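Glycerophosphoryl diester phosphodiesterase (Parabacteroides distasonis, PDB 3MZ2) probably hydrolyses glycerophosphodiesters to an alcohol and glycerol phosphate, using a TIM-barrel fold. Local coordinates at residues Glu54-Leu57 and Thr63-Ile66; Ile200-Ile205 and His225-Met230; Ile233-Ser238 and Glu250-Ile255. All blocks are in the same frame, centred on the assembly; numbering follows the deposited sequence.

Overall arrangement
Starting from the N terminus, the three contacts follow one another in series; none nests in or crosses another. Interaction 1 closes the short turn between helix 50-59 and strand 63-70. Interaction 2 spans strand 205-210 and helix 215-226, and brings the run-in to the strand against the end of the helix. Interaction 3 begins on the next strand, 231-234, and closes the connection to helix 245-257. Interactions 1 and 3 each pack an outer helix on the same curled barrel sheet, with centres 18 Å apart. The segments of interactions 2 and 3 adjoin in sequence, yet their centres lie 22 Å apart, and beyond that chain junction the two do not meet.

Interaction 1 (Glu54-Leu57 and Thr63-Ile66); sequences ENTL and TFEI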
loop_
_atom_site.group_PDB
_atom_site.type_symbol
_atom_site.label_atom_id
_atom_site.label_comp_id
_atom_site.label_asym_id
_atom_site.label_seq_id
_atom_site.Cartn_x
_atom_site.Cartn_y
_atom_site.Cartn_z
ATOM N N GLU A 54 16.869 18.216 -9.456
ATOM C CA GLU A 54 17.712 19.386 -9.757
ATOM C C GLU A 54 17.202 20.181 -10.978
ATOM O O GLU A 54 17.139 21.440 -10.960
ATOM C CB GLU A 54 19.156 18.920 -9.993
ATOM C CG GLU A 54 19.796 18.298 -8.778
ATOM C CD GLU A 54 21.012 17.399 -9.070
ATOM O OE1 GLU A 54 21.540 17.415 -10.219
ATOM O OE2 GLU A 54 21.425 16.672 -8.122
ATOM N N ASN A 55 16.860 19.452 -12.027
ATOM C CA ASN A 55 16.267 20.044 -13.228
ATOM C C ASN A 55 14.992 20.805 -12.898
ATOM O O ASN A 55 14.830 21.967 -13.297
ATOM C CB ASN A 55 15.955 18.964 -14.268
ATOM C CG ASN A 55 15.475 19.553 -15.598
ATOM O OD1 ASN A 55 16.193 20.342 -16.215
ATOM N ND2 ASN A 55 14.296 19.142 -16.057
ATOM N N THR A 56 14.096 20.206 -12.143
ATOM C CA THR A 56 12.873 20.910 -11.790
ATOM C C THR A 56 13.167 22.225 -11.055
ATOM O O THR A 56 12.588 23.232 -11.386
ATOM C CB THR A 56 11.927 20.039 -10.943
ATOM O OG1 THR A 56 11.547 18.881 -11.691
ATOM C CG2 THR A 56 10.638 20.775 -10.521
ATOM N N LEU A 57 14.039 22.218 -10.051
ATOM C CA LEU A 57 14.384 23.458 -9.353
ATOM C C LEU A 57 14.999 24.562 -10.217
ATOM O O LEU A 57 14.897 25.748 -9.875
ATOM C CB LEU A 57 15.294 23.180 -8.181
ATOM C CG LEU A 57 14.686 22.340 -7.063
ATOM C CD1 LEU A 57 15.654 22.343 -5.897
ATOM C CD2 LEU A 57 13.298 22.796 -6.625
ATOM N N THR A 63 8.492 21.233 -4.004
ATOM C CA THR A 63 8.741 20.118 -3.118
ATOM C C THR A 63 8.693 18.857 -3.966
ATOM O O THR A 63 8.288 18.907 -5.123
ATOM C CB THR A 63 7.702 20.005 -2.016
ATOM O OG1 THR A 63 6.402 19.954 -2.616
ATOM C CG2 THR A 63 7.788 21.231 -1.089
ATOM N N PHE A 64 9.186 17.754 -3.419
ATOM C CA PHE A 64 9.235 16.486 -4.162
ATOM C C PHE A 64 8.644 15.344 -3.341
ATOM O O PHE A 64 9.125 15.031 -2.271
ATOM C CB PHE A 64 10.688 16.169 -4.581
ATOM C CG PHE A 64 11.285 17.229 -5.487
ATOM C CD1 PHE A 64 10.841 17.329 -6.772
ATOM C CD2 PHE A 64 12.167 18.150 -5.030
ATOM C CE1 PHE A 64 11.356 18.297 -7.635
ATOM C CE2 PHE A 64 12.670 19.146 -5.877
ATOM C CZ PHE A 64 12.222 19.238 -7.185
ATOM N N GLU A 65 7.662 14.686 -3.930
ATOM C CA GLU A 65 7.036 13.506 -3.358
ATOM C C GLU A 65 7.785 12.318 -3.958
ATOM O O GLU A 65 7.956 12.244 -5.166
ATOM C CB GLU A 65 5.573 13.499 -3.780
ATOM C CG GLU A 65 4.825 12.339 -3.178
ATOM C CD GLU A 65 4.724 11.119 -4.050
ATOM O OE1 GLU A 65 5.160 11.118 -5.216
ATOM O OE2 GLU A 65 4.166 10.128 -3.524
ATOM N N ILE A 66 8.310 11.425 -3.122
ATOM C CA ILE A 66 9.200 10.375 -3.573
ATOM C C ILE A 66 8.784 9.025 -2.985
ATOM O O ILE A 66 7.983 8.950 -2.023
ATOM C CB ILE A 66 10.684 10.751 -3.239
ATOM C CG1 ILE A 66 10.891 10.922 -1.736
ATOM C CG2 ILE A 66 11.052 12.056 -3.980
ATOM C CD1 ILE A 66 12.334 11.260 -1.268
#
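Phe64 meets Thr56 and Leu57 through the outer end of its ring. The contact is buried and lies in the beta-alpha-beta unit of strand 33-36, helix 50-59 and strand 63-70.

Thr56 makes apolar contact from the direction opposite to Phe64, and its CB lies near the ring plane, 3.8 Å from Phe64 CE1. The Thr56 methyl CG2 is 3.9 Å from the same CE1. Leu57 also reaches the ring edge, with CG in the plane and 4.0 Å from Phe64 CZ. The leucine methyl CD2 comes in obliquely, 3.8 Å from Phe64 CZ.

Polar groups are served outside this pair of segments. Thr56 OG1 is anti to the carbonyl carbon (chi1 -61°) and turns back along the helix to bond Thr52 O. The backbone of Phe64 is hydrogen-bonded to Ile134 and Ile136, at and just before strand 135-137. The Phe64 ring also meets that of Phe53, with planes about 35° apart.

No hydrogen bond crosses between 54-57 and 63-66. Between these two segments the contact is therefore apolar, partly at the ring edge and partly oblique to it, while the threonine hydroxyl is spent within its own helix.

Interaction 2 (Ile200-Ile205 and His225-Met230); sequences IPWSHI and HERGVM. With SO4 (sulfate ion), chain D.
Arg227 lays its side chain along Trp202, just where a Schellman motif ends helix 215-226 on the outside of the TIM barrel. The two side chains point the same way. Arg227 CD sits over one face of the indole, 3.8 Å from the centroid of the five-membered ring and 27° off its normal, a CH-pi contact. The arginine CG is anti to the carbonyl carbon (chi1 -66°), and from there to NE the chain is extended, which carries it over the pyrrole part. The guanidinium stands almost upright on the indole, with planes 89° apart, and Trp202 NE1 lies at its edge.

Val229 adds apolar contacts. Its CG2 comes obliquely to Trp202 CE3 at 3.6 Å, and its CG1 is 4.2 Å from Ile205 CG2.

The next shell fixes the polar ends. Glu196 OE2 takes a hydrogen bond from Trp202 NE1 and forms a salt bridge with Arg227 NE. A sulfate, probably from the crystallisation liquor, takes nearly straight bonds from Arg227 NH1 to O2 (3.1 Å) and from NH2 to O4 (2.7 Å). With an alanine in place of Arg227, Glu196 would probably lose its charge partner, and the indole face the aliphatic chain that covers it.

Gly228, with positive phi, is the C-prime residue that turns the chain out of the helix. Water 1 then joins Trp202 O to Gly228 O. Water 2 lies 2.8 Å from Ile205 O and accepts from Met230 N, also at 2.8 Å.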
loop_
_atom_site.group_PDB
_atom_site.type_symbol
_atom_site.label_atom_id
_atom_site.label_comp_id
_atom_site.label_asym_id
_atom_site.label_seq_id
_atom_site.Cartn_x
_atom_site.Cartn_y
_atom_site.Cartn_z
ATOM N N ILE A 200 -4.445 15.147 15.765
ATOM C CA ILE A 200 -3.327 15.643 14.969
ATOM C C ILE A 200 -3.478 17.150 14.796
ATOM O O ILE A 200 -4.462 17.599 14.213
ATOM C CB ILE A 200 -3.255 15.012 13.573
ATOM C CG1 ILE A 200 -3.413 13.500 13.693
ATOM C CG2 ILE A 200 -1.910 15.389 12.887
ATOM C CD1 ILE A 200 -2.338 12.817 14.518
ATOM N N PRO A 201 -2.490 17.940 15.253
ATOM C CA PRO A 201 -2.630 19.385 15.054
ATOM C C PRO A 201 -2.716 19.777 13.595
ATOM O O PRO A 201 -1.931 19.308 12.800
ATOM C CB PRO A 201 -1.351 19.961 15.676
ATOM C CG PRO A 201 -0.778 18.849 16.506
ATOM C CD PRO A 201 -1.219 17.584 15.911
ATOM N N TRP A 202 -3.675 20.636 13.234
ATOM C CA TRP A 202 -3.810 21.053 11.856
ATOM C C TRP A 202 -2.539 21.832 11.415
ATOM O O TRP A 202 -2.222 21.841 10.231
ATOM C CB TRP A 202 -5.099 21.889 11.662
ATOM C CG TRP A 202 -6.363 21.087 11.692
ATOM C CD1 TRP A 202 -7.418 21.251 12.558
ATOM C CD2 TRP A 202 -6.747 20.060 10.785
ATOM N NE1 TRP A 202 -8.404 20.335 12.277
ATOM C CE2 TRP A 202 -8.035 19.612 11.175
ATOM C CE3 TRP A 202 -6.109 19.458 9.692
ATOM C CZ2 TRP A 202 -8.700 18.566 10.511
ATOM C CZ3 TRP A 202 -6.763 18.429 8.991
ATOM C CH2 TRP A 202 -8.052 17.989 9.427
ATOM N N SER A 203 -1.857 22.463 12.362
ATOM C CA SER A 203 -0.614 23.136 12.060
ATOM C C SER A 203 0.443 22.178 11.516
ATOM O O SER A 203 1.405 22.609 10.896
ATOM C CB SER A 203 -0.066 23.854 13.280
ATOM O OG SER A 203 0.190 22.975 14.363
ATOM N N HIS A 204 0.305 20.894 11.818
ATOM C CA HIS A 204 1.235 19.889 11.279
ATOM C C HIS A 204 0.746 19.131 10.022
ATOM O O HIS A 204 1.355 18.117 9.630
ATOM C CB HIS A 204 1.553 18.898 12.397
ATOM C CG HIS A 204 2.434 19.500 13.439
ATOM N ND1 HIS A 204 3.705 19.055 13.706
ATOM C CD2 HIS A 204 2.219 20.554 14.263
ATOM C CE1 HIS A 204 4.240 19.806 14.658
ATOM N NE2 HIS A 204 3.350 20.700 15.035
ATOM N N ILE A 205 -0.294 19.669 9.390
ATOM C CA ILE A 205 -0.941 19.082 8.243
ATOM C C ILE A 205 -0.954 20.017 7.010
ATOM O O ILE A 205 -1.272 21.203 7.107
ATOM C CB ILE A 205 -2.340 18.608 8.579
ATOM C CG1 ILE A 205 -2.216 17.422 9.535
ATOM C CG2 ILE A 205 -3.102 18.203 7.301
ATOM C CD1 ILE A 205 -3.548 16.872 9.976
ATOM N N HIS A 225 -9.226 25.342 4.786
ATOM C CA HIS A 225 -8.719 26.720 4.852
ATOM C C HIS A 225 -9.067 27.404 6.173
ATOM O O HIS A 225 -8.213 28.107 6.719
ATOM C CB HIS A 225 -9.245 27.581 3.660
ATOM C CG HIS A 225 -8.557 27.289 2.361
ATOM N ND1 HIS A 225 -9.010 27.760 1.132
ATOM C CD2 HIS A 225 -7.476 26.542 2.105
ATOM C CE1 HIS A 225 -8.185 27.318 0.192
ATOM N NE2 HIS A 225 -7.236 26.594 0.763
ATOM N N GLU A 226 -10.278 27.154 6.718
ATOM C CA GLU A 226 -10.735 27.719 8.015
ATOM C C GLU A 226 -9.818 27.263 9.142
ATOM O O GLU A 226 -9.601 27.978 10.113
ATOM C CB GLU A 226 -12.174 27.276 8.330
ATOM C CG GLU A 226 -13.257 27.990 7.521
ATOM C CD GLU A 226 -14.662 27.394 7.729
ATOM O OE1 GLU A 226 -14.781 26.204 8.123
ATOM O OE2 GLU A 226 -15.665 28.121 7.506
ATOM N N ARG A 227 -9.316 26.042 9.006
ATOM C CA ARG A 227 -8.383 25.434 9.964
ATOM C C ARG A 227 -6.914 25.749 9.695
ATOM O O ARG A 227 -6.034 25.201 10.363
ATOM C CB ARG A 227 -8.597 23.925 9.988
ATOM C CG ARG A 227 -9.944 23.499 10.543
ATOM C CD ARG A 227 -10.370 22.117 9.974
ATOM N NE ARG A 227 -11.511 21.577 10.695
ATOM C CZ ARG A 227 -12.765 21.973 10.533
ATOM N NH1 ARG A 227 -13.083 22.930 9.666
ATOM N NH2 ARG A 227 -13.733 21.433 11.272
ATOM N N GLY A 228 -6.637 26.627 8.731
ATOM C CA GLY A 228 -5.260 27.006 8.408
ATOM C C GLY A 228 -4.488 26.048 7.523
ATOM O O GLY A 228 -3.250 26.110 7.436
ATOM N N VAL A 229 -5.226 25.168 6.846
ATOM C CA VAL A 229 -4.616 24.075 6.098
ATOM C C VAL A 229 -4.606 24.337 4.582
ATOM O O VAL A 229 -5.646 24.619 4.011
ATOM C CB VAL A 229 -5.331 22.757 6.413
ATOM C CG1 VAL A 229 -4.861 21.550 5.557
ATOM C CG2 VAL A 229 -5.139 22.435 7.907
HETATM N N MSE A 230 -3.433 24.248 3.962
HETATM C CA MSE A 230 -3.307 24.317 2.507
HETATM C C MSE A 230 -3.687 22.998 1.868
HETATM O O MSE A 230 -3.400 21.945 2.438
HETATM C CB MSE A 230 -1.886 24.651 2.096
HETATM C CG MSE A 230 -1.613 26.071 2.448
HETATM SE SE MSE A 230 0.150 26.780 2.154
HETATM C CE MSE A 230 0.048 27.155 0.243
HETATM S S SO4 D . -16.956 23.053 9.810
HETATM O O1 SO4 D . -17.760 22.272 8.866
HETATM O O2 SO4 D . -15.940 23.864 9.118
HETATM O O3 SO4 D . -17.857 23.957 10.531
HETATM O O4 SO4 D . -16.319 22.129 10.743
HETATM O O HOH W 1 -1.550 23.960 8.487
HETATM O O HOH W 2 -1.094 23.187 5.194
#

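Interaction 3 (Ile233-Ser238 and Glu250-Ile255); sequences ISTAPS and EAYRMI
Thr235 touches helix 245-257 with both branches of its side chain, OG1 at Tyr252 and CG2 at Ile255. The contact belongs to the beta-alpha-beta unit of strand 231-234, helix 245-257 and strand 262-265 in the TIM barrel. The helix packs on the outer side of the sheet.

The tightest meeting is between methyl groups. Thr235 CG2 and Ile255 CD1 are 3.4 Å apart, closer than usual van der Waals contact. The side chains of Ile255 and Thr235 cross at a slant, and Ile255 CD1 also touches Ile233 CG2 at 4.1 Å. This one methyl thus packs against both Ile233 and Thr235, whose side chains face the helix. Ser234, between them, points the other way, and its OG is bonded to Glu264.

Tyr252 meets Thr235 with the CE1 corner of its ring. Thr235 CB lies in the ring plane, at the edge, 4.0 Å from Tyr252 CE1. Thr235 OG1 comes to CE1 obliquely, at 3.7 Å. The hydroxyl lies between the backbone N and the carbonyl carbon (chi1 55°), an arrangement that leaves CG2 anti to the carbonyl carbon and turned to Ile255.

The polar ends share a partner. Asp240 OD1 is hydrogen-bonded to both Tyr252 OH and Thr235 OG1, so one carboxylate oxygen links the helix to the strand end. Thr235 OG1 is also bonded to Glu264 O on the neighbouring strand.

Past Thr235 the chain leaves the sheet and turns. Ser238 N bonds back to Thr235 O at 3.0 Å, and Ala236 N makes a weak bond of 3.3 Å to Ser234 OG.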
loop_
_atom_site.group_PDB
_atom_site.type_symbol
_atom_site.label_atom_id
_atom_site.label_comp_id
_atom_site.label_asym_id
_atom_site.label_seq_id
_atom_site.Cartn_x
_atom_site.Cartn_y
_atom_site.Cartn_z
ATOM N N ILE A 233 -4.187 19.408 -4.965
ATOM C CA ILE A 233 -4.685 18.488 -5.997
ATOM C C ILE A 233 -3.532 17.806 -6.709
ATOM O O ILE A 233 -2.550 18.436 -7.049
ATOM C CB ILE A 233 -5.530 19.273 -7.069
ATOM C CG1 ILE A 233 -6.857 19.755 -6.463
ATOM C CG2 ILE A 233 -5.711 18.489 -8.338
ATOM C CD1 ILE A 233 -7.892 18.627 -6.260
ATOM N N SER A 234 -3.663 16.497 -6.955
ATOM C CA SER A 234 -2.688 15.787 -7.749
ATOM C C SER A 234 -3.273 15.632 -9.129
ATOM O O SER A 234 -4.339 15.024 -9.293
ATOM C CB SER A 234 -2.402 14.409 -7.222
ATOM O OG SER A 234 -1.490 13.757 -8.124
ATOM N N THR A 235 -2.566 16.177 -10.113
ATOM C CA THR A 235 -2.942 16.081 -11.507
ATOM C C THR A 235 -2.341 14.841 -12.197
ATOM O O THR A 235 -2.588 14.597 -13.385
ATOM C CB THR A 235 -2.555 17.353 -12.279
ATOM O OG1 THR A 235 -1.170 17.624 -12.130
ATOM C CG2 THR A 235 -3.394 18.559 -11.772
ATOM N N ALA A 236 -1.578 14.040 -11.452
ATOM C CA ALA A 236 -0.890 12.907 -12.074
ATOM C C ALA A 236 -1.863 11.957 -12.774
ATOM O O ALA A 236 -1.637 11.567 -13.901
ATOM C CB ALA A 236 0.036 12.158 -11.034
ATOM N N PRO A 237 -2.973 11.603 -12.127
ATOM C CA PRO A 237 -3.905 10.687 -12.834
ATOM C C PRO A 237 -4.892 11.378 -13.743
ATOM O O PRO A 237 -5.642 10.736 -14.538
ATOM C CB PRO A 237 -4.651 9.992 -11.667
ATOM C CG PRO A 237 -4.480 10.818 -10.509
ATOM C CD PRO A 237 -3.350 11.822 -10.728
ATOM N N SER A 238 -4.931 12.696 -13.624
ATOM C CA SER A 238 -6.025 13.466 -14.228
ATOM C C SER A 238 -5.458 14.438 -15.268
ATOM O O SER A 238 -5.168 14.025 -16.403
ATOM C CB SER A 238 -6.833 14.151 -13.131
ATOM O OG SER A 238 -5.970 14.874 -12.225
ATOM N N GLU A 250 -4.195 25.155 -19.431
ATOM C CA GLU A 250 -5.507 25.655 -19.056
ATOM C C GLU A 250 -5.997 24.971 -17.784
ATOM O O GLU A 250 -6.531 25.638 -16.851
ATOM C CB GLU A 250 -6.515 25.477 -20.203
ATOM C CG GLU A 250 -7.873 26.144 -19.920
ATOM C CD GLU A 250 -8.753 25.356 -18.999
ATOM O OE1 GLU A 250 -8.739 24.093 -19.075
ATOM O OE2 GLU A 250 -9.452 26.014 -18.185
ATOM N N ALA A 251 -5.805 23.654 -17.711
ATOM C CA ALA A 251 -6.248 22.877 -16.579
ATOM C C ALA A 251 -5.523 23.272 -15.280
ATOM O O ALA A 251 -6.124 23.427 -14.228
ATOM C CB ALA A 251 -6.039 21.359 -16.872
ATOM N N TYR A 252 -4.211 23.491 -15.350
ATOM C CA TYR A 252 -3.457 23.893 -14.176
ATOM C C TYR A 252 -3.911 25.264 -13.674
ATOM O O TYR A 252 -4.089 25.471 -12.483
ATOM C CB TYR A 252 -1.950 23.899 -14.462
ATOM C CG TYR A 252 -1.380 22.561 -14.936
ATOM C CD1 TYR A 252 -1.745 21.360 -14.339
ATOM C CD2 TYR A 252 -0.436 22.530 -15.959
ATOM C CE1 TYR A 252 -1.217 20.149 -14.769
ATOM C CE2 TYR A 252 0.100 21.321 -16.409
ATOM C CZ TYR A 252 -0.286 20.136 -15.806
ATOM O OH TYR A 252 0.255 18.955 -16.255
ATOM N N ARG A 253 -4.119 26.199 -14.591
ATOM C CA ARG A 253 -4.694 27.495 -14.191
ATOM C C ARG A 253 -6.077 27.400 -13.570
ATOM O O ARG A 253 -6.350 28.056 -12.572
ATOM C CB ARG A 253 -4.654 28.488 -15.386
ATOM C CG ARG A 253 -3.259 28.996 -15.711
ATOM C CD ARG A 253 -3.317 30.049 -16.784
ATOM N NE ARG A 253 -3.770 29.568 -18.091
ATOM C CZ ARG A 253 -2.971 29.086 -19.054
ATOM N NH1 ARG A 253 -1.622 29.012 -18.869
ATOM N NH2 ARG A 253 -3.515 28.690 -20.205
HETATM N N MSE A 254 -6.947 26.560 -14.124
HETATM C CA MSE A 254 -8.303 26.395 -13.588
HETATM C C MSE A 254 -8.232 25.907 -12.131
HETATM O O MSE A 254 -8.955 26.397 -11.263
HETATM C CB MSE A 254 -9.094 25.436 -14.476
HETATM C CG MSE A 254 -10.442 25.107 -13.963
HETATM SE SE MSE A 254 -11.651 24.609 -15.446
HETATM C CE MSE A 254 -10.626 23.087 -16.225
ATOM N N ILE A 255 -7.298 24.991 -11.840
ATOM C CA ILE A 255 -7.146 24.479 -10.486
ATOM C C ILE A 255 -6.817 25.611 -9.522
ATOM O O ILE A 255 -7.439 25.722 -8.461
ATOM C CB ILE A 255 -6.114 23.356 -10.376
ATOM C CG1 ILE A 255 -6.654 22.116 -11.103
ATOM C CG2 ILE A 255 -5.820 23.066 -8.903
ATOM C CD1 ILE A 255 -5.584 21.111 -11.545
#